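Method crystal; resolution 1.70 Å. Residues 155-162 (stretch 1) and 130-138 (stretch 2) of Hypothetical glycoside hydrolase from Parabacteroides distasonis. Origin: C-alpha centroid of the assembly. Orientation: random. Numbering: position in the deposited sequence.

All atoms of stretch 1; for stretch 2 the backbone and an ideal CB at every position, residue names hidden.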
# COMPACT_ATOMS: atom_id res chain seq x y z
N HIS A 155 4.18 -1.20 19.46
CA HIS A 155 4.14 -2.50 20.13
C HIS A 155 3.24 -3.39 19.30
O HIS A 155 2.02 -3.38 19.46
CB HIS A 155 3.67 -2.35 21.59
CG HIS A 155 4.66 -1.61 22.44
ND1 HIS A 155 4.65 -0.24 22.60
CD2 HIS A 155 5.75 -2.06 23.12
CE1 HIS A 155 5.66 0.12 23.37
NE2 HIS A 155 6.35 -0.96 23.70
N TRP A 156 3.86 -4.11 18.37
CA TRP A 156 3.14 -4.89 17.37
C TRP A 156 3.07 -6.36 17.74
O TRP A 156 4.03 -6.92 18.29
CB TRP A 156 3.80 -4.77 15.99
CG TRP A 156 3.79 -3.44 15.38
CD1 TRP A 156 4.78 -2.50 15.43
CD2 TRP A 156 2.75 -2.89 14.60
NE1 TRP A 156 4.40 -1.39 14.72
CE2 TRP A 156 3.15 -1.60 14.19
CE3 TRP A 156 1.49 -3.36 14.20
CZ2 TRP A 156 2.35 -0.78 13.40
CZ3 TRP A 156 0.69 -2.54 13.42
CH2 TRP A 156 1.12 -1.25 13.03
N THR A 157 1.95 -6.99 17.42
CA THR A 157 1.81 -8.44 17.40
C THR A 157 1.72 -8.92 15.96
O THR A 157 0.86 -8.47 15.21
CB THR A 157 0.57 -8.86 18.19
OG1 THR A 157 0.75 -8.43 19.55
CG2 THR A 157 0.36 -10.39 18.15
N LYS A 158 2.65 -9.80 15.57
CA LYS A 158 2.66 -10.39 14.23
C LYS A 158 1.82 -11.66 14.25
O LYS A 158 2.07 -12.57 15.06
CB LYS A 158 4.08 -10.71 13.78
CG LYS A 158 4.97 -9.48 13.59
CD LYS A 158 6.33 -9.87 13.05
CE LYS A 158 7.28 -8.69 13.01
NZ LYS A 158 8.68 -9.05 12.60
N PHE A 159 0.82 -11.73 13.37
CA PHE A 159 -0.06 -12.92 13.29
C PHE A 159 0.26 -13.85 12.13
O PHE A 159 -0.34 -14.93 12.01
CB PHE A 159 -1.52 -12.47 13.24
CG PHE A 159 -1.99 -11.84 14.51
CD1 PHE A 159 -2.47 -12.64 15.54
CD2 PHE A 159 -1.96 -10.47 14.68
CE1 PHE A 159 -2.89 -12.07 16.74
CE2 PHE A 159 -2.40 -9.89 15.87
CZ PHE A 159 -2.87 -10.70 16.90
N GLY A 160 1.22 -13.46 11.31
CA GLY A 160 1.62 -14.26 10.16
C GLY A 160 0.80 -14.03 8.92
O GLY A 160 -0.03 -13.11 8.86
N PRO A 161 1.00 -14.88 7.91
CA PRO A 161 0.36 -14.70 6.61
C PRO A 161 -1.16 -14.64 6.67
O PRO A 161 -1.79 -15.42 7.40
CB PRO A 161 0.82 -15.93 5.81
CG PRO A 161 2.15 -16.29 6.45
CD PRO A 161 1.96 -16.01 7.90
N ALA A 162 -1.74 -13.72 5.91
CA ALA A 162 -3.18 -13.50 5.89
C ALA A 162 -3.95 -14.74 5.40
O ALA A 162 -5.09 -14.97 5.82
CB ALA A 162 -3.52 -12.32 5.01
N UNK A 130 -7.63 -0.09 17.03
CA UNK A 130 -6.60 -1.04 16.65
C UNK A 130 -6.09 -0.79 15.22
O UNK A 130 -6.89 -0.74 14.28
CB UNK A 130 -7.14 -2.47 16.78
N UNK A 131 -4.78 -0.57 15.10
CA UNK A 131 -4.14 -0.40 13.81
C UNK A 131 -3.84 -1.76 13.23
O UNK A 131 -3.21 -2.63 13.89
CB UNK A 131 -2.86 0.44 13.93
N UNK A 132 -4.26 -1.96 11.98
CA UNK A 132 -4.12 -3.22 11.29
C UNK A 132 -3.17 -2.99 10.10
O UNK A 132 -3.48 -2.22 9.20
CB UNK A 132 -5.48 -3.76 10.84
N UNK A 133 -2.01 -3.64 10.16
CA UNK A 133 -0.93 -3.50 9.21
C UNK A 133 -0.90 -4.73 8.32
O UNK A 133 -0.80 -5.86 8.82
CB UNK A 133 0.41 -3.30 9.92
N UNK A 134 -1.05 -4.50 7.01
CA UNK A 134 -0.95 -5.52 5.98
C UNK A 134 0.31 -5.22 5.22
O UNK A 134 0.50 -4.10 4.74
CB UNK A 134 -2.17 -5.55 5.06
N UNK A 135 1.20 -6.22 5.12
CA UNK A 135 2.53 -6.02 4.55
C UNK A 135 3.03 -7.31 3.92
O UNK A 135 2.41 -8.36 4.07
CB UNK A 135 3.51 -5.53 5.62
N UNK A 136 4.13 -7.20 3.18
CA UNK A 136 4.72 -8.36 2.52
C UNK A 136 5.90 -8.88 3.32
O UNK A 136 6.80 -8.12 3.67
CB UNK A 136 5.16 -8.01 1.10
N UNK A 137 5.88 -10.17 3.61
CA UNK A 137 7.04 -10.87 4.19
C UNK A 137 7.90 -11.34 3.03
O UNK A 137 7.37 -11.96 2.09
CB UNK A 137 6.62 -12.04 5.08
N UNK A 138 9.19 -11.05 3.06
CA UNK A 138 10.08 -11.48 1.97
C UNK A 138 11.27 -12.21 2.51
O UNK A 138 12.05 -11.67 3.29
CB UNK A 138 10.54 -10.29 1.13

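Most of stretch 2 is an extended strand whose axis crosses that of strand 157-161 at 66°, coming no nearer than 8.5 Å. No hydrogen bond joins the two stretches directly; the contact is made mostly by side chains, and the visible half of the contact is dominated by the indole of Trp156.

Position 130 precedes the strand, and its ideal CB has nothing of stretch 1 within 5.5 Å. Stretch 1 therefore sets no preference; the residue is Thr130, whose backbone angles (-91/123) already suit an extended chain.

At position 131 CA-to-CB points toward stretch 1, and the ideal CB lies 4.4 Å from Trp156 CH2. An apolar or aromatic residue would suit, provided that anything long turns aside from the indole. The residue is Tyr131. Its CB meets the indole, 4.5 Å from Trp156 CH2, while chi1 of -63° (m) leads the phenol away, and its hydroxyl bonds elsewhere in the structure. The backbone also takes part: Tyr131 O lies 3.9 Å from Trp156 CZ3.

Position 132 points away, as alternation in a strand predicts, and stretch 1 says little about it. It holds Val132, a beta-branched residue at home in extended backbone.

Position 133 is the most informative. CA-to-CB points toward stretch 1, and the ideal CB stands only 3.6 Å from Trp156 CZ3, with the six-membered ring beside it. An apolar chain such as leucine, isoleucine or methionine could lay carbon on that ring; a charge would find no partner there. Leu133 is the deposited residue. Its CB packs 3.5 Å from Trp156 CZ3, and with chi1 t and chi2 p its CD2 sits over one ring face, 4.0 Å from the centroid of the Trp156 six-membered ring and 11° off the normal, a CH-pi contact.

Position 134 points sideways, with no atom of stretch 1 near its ideal CB; many residues would do. It is Leu134, whose end comes nearer to stretch 1 without a close contact.

At position 135 the CB is again sideways and remote, so only a long side chain could reach stretch 1, where the aliphatic part of Lys158 and the amide N of Gly160 are on offer. Tyr135 spans the distance, with chi1 at 67° (p). Its OH lies 3.8 Å from Lys158 CD and accepts a hydrogen bond from a water (Tyr135 OH to water O, 2.8 Å); that water in turn accepts one from Gly160 (Gly160 N to water O, 2.9 Å), bridging the strands.

At position 136 nothing of stretch 1 lies within 5.5 Å of the ideal CB, so many residues would do; Thr136, beta-branched, suits extended backbone.

Position 137 points toward stretch 1 across a gap facing Gly160 and Pro161. A chain of moderate length, polar or apolar, could fill it. Gln137 extends with chi2 t, bringing OE1 within 3.5 Å of Pro161 CG and NE2 within 4.5 Å of Gly160 CA. These are packing contacts; both amide atoms find hydrogen bonds elsewhere in the structure.

Position 138 is equally remote, and stretch 1 sets no preference; the residue is Trp138.

Stretch 2 (130-138) TYVLLYTQW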
# COMPACT_ATOMS: atom_id res chain seq x y z
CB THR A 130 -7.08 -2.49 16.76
OG1 THR A 130 -7.54 -2.73 18.10
CG2 THR A 130 -5.93 -3.46 16.39
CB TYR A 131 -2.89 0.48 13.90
CG TYR A 131 -3.22 1.88 14.34
CD1 TYR A 131 -3.64 2.83 13.41
CD2 TYR A 131 -3.19 2.25 15.69
CE1 TYR A 131 -3.98 4.11 13.79
CE2 TYR A 131 -3.52 3.55 16.08
CZ TYR A 131 -3.90 4.48 15.13
OH TYR A 131 -4.27 5.78 15.51
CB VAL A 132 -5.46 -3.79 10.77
CG1 VAL A 132 -5.24 -5.14 10.05
CG2 VAL A 132 -6.46 -3.92 11.96
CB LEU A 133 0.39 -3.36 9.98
CG LEU A 133 1.70 -3.37 9.19
CD1 LEU A 133 1.77 -2.22 8.18
CD2 LEU A 133 2.90 -3.33 10.18
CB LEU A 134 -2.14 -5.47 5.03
CG LEU A 134 -3.39 -6.27 5.44
CD1 LEU A 134 -3.20 -7.80 5.21
CD2 LEU A 134 -3.84 -5.97 6.85
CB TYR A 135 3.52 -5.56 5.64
CG TYR A 135 3.80 -6.62 6.70
CD1 TYR A 135 2.93 -6.84 7.75
CD2 TYR A 135 4.98 -7.37 6.66
CE1 TYR A 135 3.19 -7.81 8.73
CE2 TYR A 135 5.26 -8.32 7.64
CZ TYR A 135 4.37 -8.54 8.66
OH TYR A 135 4.66 -9.45 9.62
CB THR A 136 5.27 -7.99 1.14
OG1 THR A 136 4.28 -7.27 0.40
CG2 THR A 136 5.73 -9.26 0.37
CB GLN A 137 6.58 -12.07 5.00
CG GLN A 137 5.57 -11.76 6.10
CD GLN A 137 5.21 -12.99 6.88
OE1 GLN A 137 4.73 -13.99 6.30
NE2 GLN A 137 5.42 -12.95 8.20
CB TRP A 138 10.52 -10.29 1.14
CG TRP A 138 11.37 -10.52 -0.09
CD1 TRP A 138 12.43 -9.75 -0.49
CD2 TRP A 138 11.21 -11.52 -1.12
NE1 TRP A 138 12.92 -10.20 -1.66
CE2 TRP A 138 12.19 -11.28 -2.09
CE3 TRP A 138 10.32 -12.58 -1.32
CZ2 TRP A 138 12.34 -12.07 -3.23
CZ3 TRP A 138 10.44 -13.35 -2.47
CH2 TRP A 138 11.45 -13.10 -3.40
O HOH W 1 2.62 -11.06 10.65
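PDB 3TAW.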